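Local coordinates for protein GH62 arabinofuranosidase (Podospora anserina, PDB 4N4B) that probably hydrolyses terminal alpha-L-arabinofuranosyl side groups from arabinoxylan, as a five-bladed beta-propeller glycoside hydrolase with a calcium ion in its central cavity, at residues W279-I289 and I305-P314. Numbering follows the deposited sequence.
Sequences WTKSISHGEII and IRFMYQGMDP. With CA (calcium ion), chain B.
S284 and Q310 pair twice. Their backbones exchange N-H...O bonds: S284 N donates to Q310 O (3.0 Å), and Q310 N donates to S284 O (3.2 Å) from well above that carbonyl plane. On the same face of the sheet Q310 NE2 donates to S284 OG (3.0 Å, 155°), because CG lies between the backbone N and carbonyl carbon (chi1 66°) and the rest of the chain is extended. S284 OG also hydrogen-bonds to E233 OE2, and Q310 OE1 accepts from D49 N, so both ends of the amide are held. A leucine in place of Q310 would probably leave S284 OG and D49 N each short of a partner. A beta bulge at H285-G286 shifts the register by one before E287 N reaches M308 O at 2.9 Å. H285 NE2 binds calcium at 2.2 Å; five waters are its other ligands, one donating to G286 O and another to E287 OE2, while E287 OE1 makes a salt bridge to R290. F307 lays a ring face under E287 N, 3.4 Å from the plane. Farther on, I289 N donates to R306 O (2.8 Å, 165°), and a water links I289 O to R306 N. At the other end M312 N donates to T280 OG1 (3.0 Å), a water joins S282 N to M312 O, and T280 CG2 sits between the W279 ring face and the Y309 edge. Y309 OH hydrogen-bonds to S30 OG, W279 NE1 to T31 O. The antiparallel pair belongs to one propeller blade, its bulge carrying the calcium ligand H285; 326-332 flanks 306-311, and Q310, M308 and H285 touch strand 46-55 of another blade.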
loop_
_atom_site.group_PDB
_atom_site.type_symbol
_atom_site.label_atom_id
_atom_site.label_comp_id
_atom_site.label_asym_id
_atom_site.label_seq_id
_atom_site.Cartn_x
_atom_site.Cartn_y
_atom_site.Cartn_z
ATOM N N TRP A 279 12.233 -3.365 17.204
ATOM C CA TRP A 279 11.311 -2.300 17.537
ATOM C C TRP A 279 9.804 -2.578 17.277
ATOM O O TRP A 279 8.979 -1.917 17.783
ATOM C CB TRP A 279 11.753 -0.990 16.910
ATOM C CG TRP A 279 11.669 -0.902 15.405
ATOM C CD1 TRP A 279 12.633 -1.263 14.524
ATOM C CD2 TRP A 279 10.583 -0.418 14.625
ATOM N NE1 TRP A 279 12.210 -1.027 13.242
ATOM C CE2 TRP A 279 10.962 -0.485 13.285
ATOM C CE3 TRP A 279 9.327 0.093 14.925
ATOM C CZ2 TRP A 279 10.121 -0.079 12.273
ATOM C CZ3 TRP A 279 8.523 0.489 13.910
ATOM C CH2 TRP A 279 8.904 0.408 12.636
ATOM N N THR A 280 9.559 -3.600 16.475
ATOM C CA THR A 280 8.220 -4.020 16.132
ATOM C C THR A 280 8.182 -5.548 15.967
ATOM O O THR A 280 9.136 -6.111 15.589
ATOM C CB THR A 280 7.730 -3.270 14.842
ATOM O OG1 THR A 280 6.392 -3.623 14.591
ATOM C CG2 THR A 280 8.574 -3.604 13.621
ATOM N N LYS A 281 7.033 -6.147 16.248
ATOM C CA LYS A 281 6.719 -7.528 15.899
ATOM C C LYS A 281 5.767 -7.535 14.701
ATOM O O LYS A 281 5.949 -8.422 13.862
ATOM C CB LYS A 281 6.102 -8.316 17.056
ATOM C CG LYS A 281 7.158 -8.637 18.049
ATOM C CD LYS A 281 6.580 -9.523 19.193
ATOM C CE LYS A 281 7.612 -9.695 20.303
ATOM N NZ LYS A 281 6.989 -9.680 21.661
ATOM N N SER A 282 4.877 -6.594 14.617
ATOM C CA SER A 282 3.992 -6.461 13.397
ATOM C C SER A 282 4.869 -5.997 12.240
ATOM O O SER A 282 5.626 -5.041 12.338
ATOM C CB SER A 282 2.910 -5.485 13.682
ATOM O OG SER A 282 1.837 -6.135 14.390
ATOM N N ILE A 283 4.615 -6.577 11.062
ATOM C CA ILE A 283 5.078 -6.047 9.748
ATOM C C ILE A 283 3.825 -5.737 8.995
ATOM O O ILE A 283 3.046 -6.623 8.655
ATOM C CB ILE A 283 5.949 -7.092 9.010
ATOM C CG1 ILE A 283 7.048 -7.715 9.868
ATOM C CG2 ILE A 283 6.466 -6.433 7.749
ATOM C CD1 ILE A 283 8.109 -6.744 10.316
ATOM N N SER A 284 3.516 -4.483 8.885
ATOM C CA SER A 284 2.182 -4.054 8.457
ATOM C C SER A 284 2.273 -3.085 7.253
ATOM O O SER A 284 3.319 -2.697 6.859
ATOM C CB SER A 284 1.460 -3.448 9.692
ATOM O OG SER A 284 0.153 -3.027 9.465
ATOM N N HIS A 285 1.099 -2.705 6.764
ATOM C CA HIS A 285 0.825 -1.958 5.540
ATOM C C HIS A 285 2.040 -1.212 4.991
ATOM O O HIS A 285 2.467 -0.264 5.524
ATOM C CB HIS A 285 -0.325 -0.947 5.799
ATOM C CG HIS A 285 -1.016 -0.466 4.555
ATOM N ND1 HIS A 285 -2.356 -0.184 4.497
ATOM C CD2 HIS A 285 -0.516 -0.130 3.349
ATOM C CE1 HIS A 285 -2.655 0.231 3.284
ATOM N NE2 HIS A 285 -1.558 0.257 2.559
ATOM N N GLY A 286 2.480 -1.643 3.823
ATOM C CA GLY A 286 3.621 -1.050 3.158
ATOM C C GLY A 286 3.575 -1.179 1.642
ATOM O O GLY A 286 2.597 -1.497 1.079
ATOM N N GLU A 287 4.723 -0.950 1.031
ATOM C CA GLU A 287 4.851 -0.987 -0.439
ATOM C C GLU A 287 6.288 -1.266 -0.810
ATOM O O GLU A 287 7.198 -0.793 -0.155
ATOM C CB GLU A 287 4.393 0.294 -1.110
ATOM C CG GLU A 287 3.040 0.250 -1.842
ATOM C CD GLU A 287 2.722 1.458 -2.707
ATOM O OE1 GLU A 287 3.704 1.936 -3.397
ATOM O OE2 GLU A 287 1.586 1.963 -2.647
ATOM N N ILE A 288 6.475 -2.009 -1.936
ATOM C CA ILE A 288 7.800 -2.183 -2.528
ATOM C C ILE A 288 8.279 -0.884 -3.190
ATOM O O ILE A 288 7.490 -0.227 -3.910
ATOM C CB ILE A 288 7.745 -3.367 -3.510
ATOM C CG1 ILE A 288 7.429 -4.687 -2.811
ATOM C CG2 ILE A 288 9.073 -3.444 -4.341
ATOM C CD1 ILE A 288 7.358 -5.938 -3.700
ATOM N N ILE A 289 9.530 -0.563 -3.005
ATOM C CA ILE A 289 10.044 0.605 -3.658
ATOM C C ILE A 289 10.087 0.368 -5.174
ATOM O O ILE A 289 10.740 -0.464 -5.640
ATOM C CB ILE A 289 11.434 0.974 -3.141
ATOM C CG1 ILE A 289 11.423 1.251 -1.635
ATOM C CG2 ILE A 289 11.894 2.224 -3.852
ATOM C CD1 ILE A 289 12.772 1.685 -1.099
ATOM N N ILE A 305 14.379 -6.134 -4.157
ATOM C CA ILE A 305 13.162 -5.729 -3.409
ATOM C C ILE A 305 13.497 -5.046 -2.065
ATOM O O ILE A 305 14.200 -5.643 -1.271
ATOM C CB ILE A 305 12.218 -6.892 -3.227
ATOM C CG1 ILE A 305 11.667 -7.366 -4.550
ATOM C CG2 ILE A 305 11.059 -6.471 -2.289
ATOM C CD1 ILE A 305 10.998 -8.652 -4.510
ATOM N N ARG A 306 12.983 -3.840 -1.870
ATOM C CA ARG A 306 12.959 -3.217 -0.571
ATOM C C ARG A 306 11.507 -2.764 -0.387
ATOM O O ARG A 306 10.798 -2.369 -1.347
ATOM C CB ARG A 306 13.859 -1.988 -0.593
ATOM C CG ARG A 306 15.378 -2.269 -0.841
ATOM C CD ARG A 306 15.713 -2.213 -2.274
ATOM N NE ARG A 306 15.727 -0.822 -2.723
ATOM C CZ ARG A 306 15.516 -0.385 -3.959
ATOM N NH1 ARG A 306 15.231 -1.243 -5.013
ATOM N NH2 ARG A 306 15.600 0.896 -4.176
ATOM N N PHE A 307 11.048 -2.857 0.844
ATOM C CA PHE A 307 9.609 -2.722 1.182
ATOM C C PHE A 307 9.528 -1.718 2.344
ATOM O O PHE A 307 10.092 -1.987 3.448
ATOM C CB PHE A 307 9.033 -4.062 1.529
ATOM C CG PHE A 307 7.551 -4.105 1.835
ATOM C CD1 PHE A 307 6.601 -4.168 0.817
ATOM C CD2 PHE A 307 7.098 -4.219 3.141
ATOM C CE1 PHE A 307 5.256 -4.307 1.083
ATOM C CE2 PHE A 307 5.756 -4.345 3.416
ATOM C CZ PHE A 307 4.787 -4.343 2.407
ATOM N N MET A 308 8.972 -0.524 2.132
ATOM C CA MET A 308 8.717 0.405 3.214
ATOM C C MET A 308 7.498 -0.094 3.929
ATOM O O MET A 308 6.488 -0.346 3.279
ATOM C CB MET A 308 8.526 1.804 2.665
ATOM C CG MET A 308 8.722 2.849 3.745
ATOM S SD MET A 308 8.392 4.507 3.149
ATOM C CE MET A 308 9.201 5.513 4.341
ATOM N N TYR A 309 7.551 -0.198 5.254
ATOM C CA TYR A 309 6.450 -0.766 6.044
ATOM C C TYR A 309 6.224 0.011 7.275
ATOM O O TYR A 309 7.026 0.817 7.729
ATOM C CB TYR A 309 6.711 -2.238 6.305
ATOM C CG TYR A 309 7.730 -2.436 7.438
ATOM C CD1 TYR A 309 9.097 -2.284 7.257
ATOM C CD2 TYR A 309 7.310 -2.779 8.720
ATOM C CE1 TYR A 309 10.014 -2.468 8.268
ATOM C CE2 TYR A 309 8.217 -3.010 9.738
ATOM C CZ TYR A 309 9.556 -2.835 9.477
ATOM O OH TYR A 309 10.453 -3.097 10.552
ATOM N N GLN A 310 5.097 -0.270 7.917
ATOM C CA GLN A 310 4.770 0.304 9.233
ATOM C C GLN A 310 4.883 -0.772 10.319
ATOM O O GLN A 310 4.471 -1.919 10.145
ATOM C CB GLN A 310 3.386 0.937 9.229
ATOM C CG GLN A 310 2.247 -0.006 9.045
ATOM C CD GLN A 310 0.913 0.694 9.058
ATOM O OE1 GLN A 310 0.753 1.845 8.706
ATOM N NE2 GLN A 310 -0.132 -0.070 9.449
ATOM N N GLY A 311 5.390 -0.277 11.409
ATOM C CA GLY A 311 5.515 -1.070 12.594
ATOM C C GLY A 311 5.213 -0.251 13.855
ATOM O O GLY A 311 5.045 0.871 13.788
ATOM N N MET A 312 5.225 -0.915 14.988
ATOM C CA MET A 312 4.992 -0.260 16.256
ATOM C C MET A 312 5.546 -1.097 17.411
ATOM O O MET A 312 5.662 -2.279 17.354
ATOM C CB MET A 312 3.499 0.019 16.505
ATOM C CG MET A 312 2.672 -1.213 16.508
ATOM S SD MET A 312 0.960 -0.929 17.001
ATOM C CE MET A 312 1.133 -1.374 18.740
ATOM N N ASP A 313 5.817 -0.377 18.480
ATOM C CA ASP A 313 6.231 -1.017 19.736
ATOM C C ASP A 313 5.234 -2.106 20.108
ATOM O O ASP A 313 4.135 -1.827 20.276
ATOM C CB ASP A 313 6.313 0.033 20.832
ATOM C CG ASP A 313 6.808 -0.529 22.200
ATOM O OD1 ASP A 313 6.750 -1.677 22.457
ATOM O OD2 ASP A 313 7.187 0.310 22.979
ATOM N N PRO A 314 5.662 -3.354 20.225
ATOM C CA PRO A 314 4.651 -4.408 20.417
ATOM C C PRO A 314 4.079 -4.412 21.805
ATOM O O PRO A 314 3.114 -5.048 22.051
ATOM C CB PRO A 314 5.404 -5.678 20.141
ATOM C CG PRO A 314 6.753 -5.419 20.571
ATOM C CD PRO A 314 7.018 -4.078 20.004
HETATM CA CA CA B . -1.277 0.758 0.422
HETATM O O HOH W 1 4.452 -4.733 16.834
HETATM O O HOH W 2 0.887 0.776 0.762
HETATM O O HOH W 3 -0.861 1.464 -1.550
HETATM O O HOH W 4 12.327 -2.418 -4.372
HETATM O O HOH W 5 -0.991 -1.277 0.035
HETATM O O HOH W 6 -1.285 2.878 1.042
HETATM O O HOH W 7 -3.245 0.713 0.173
#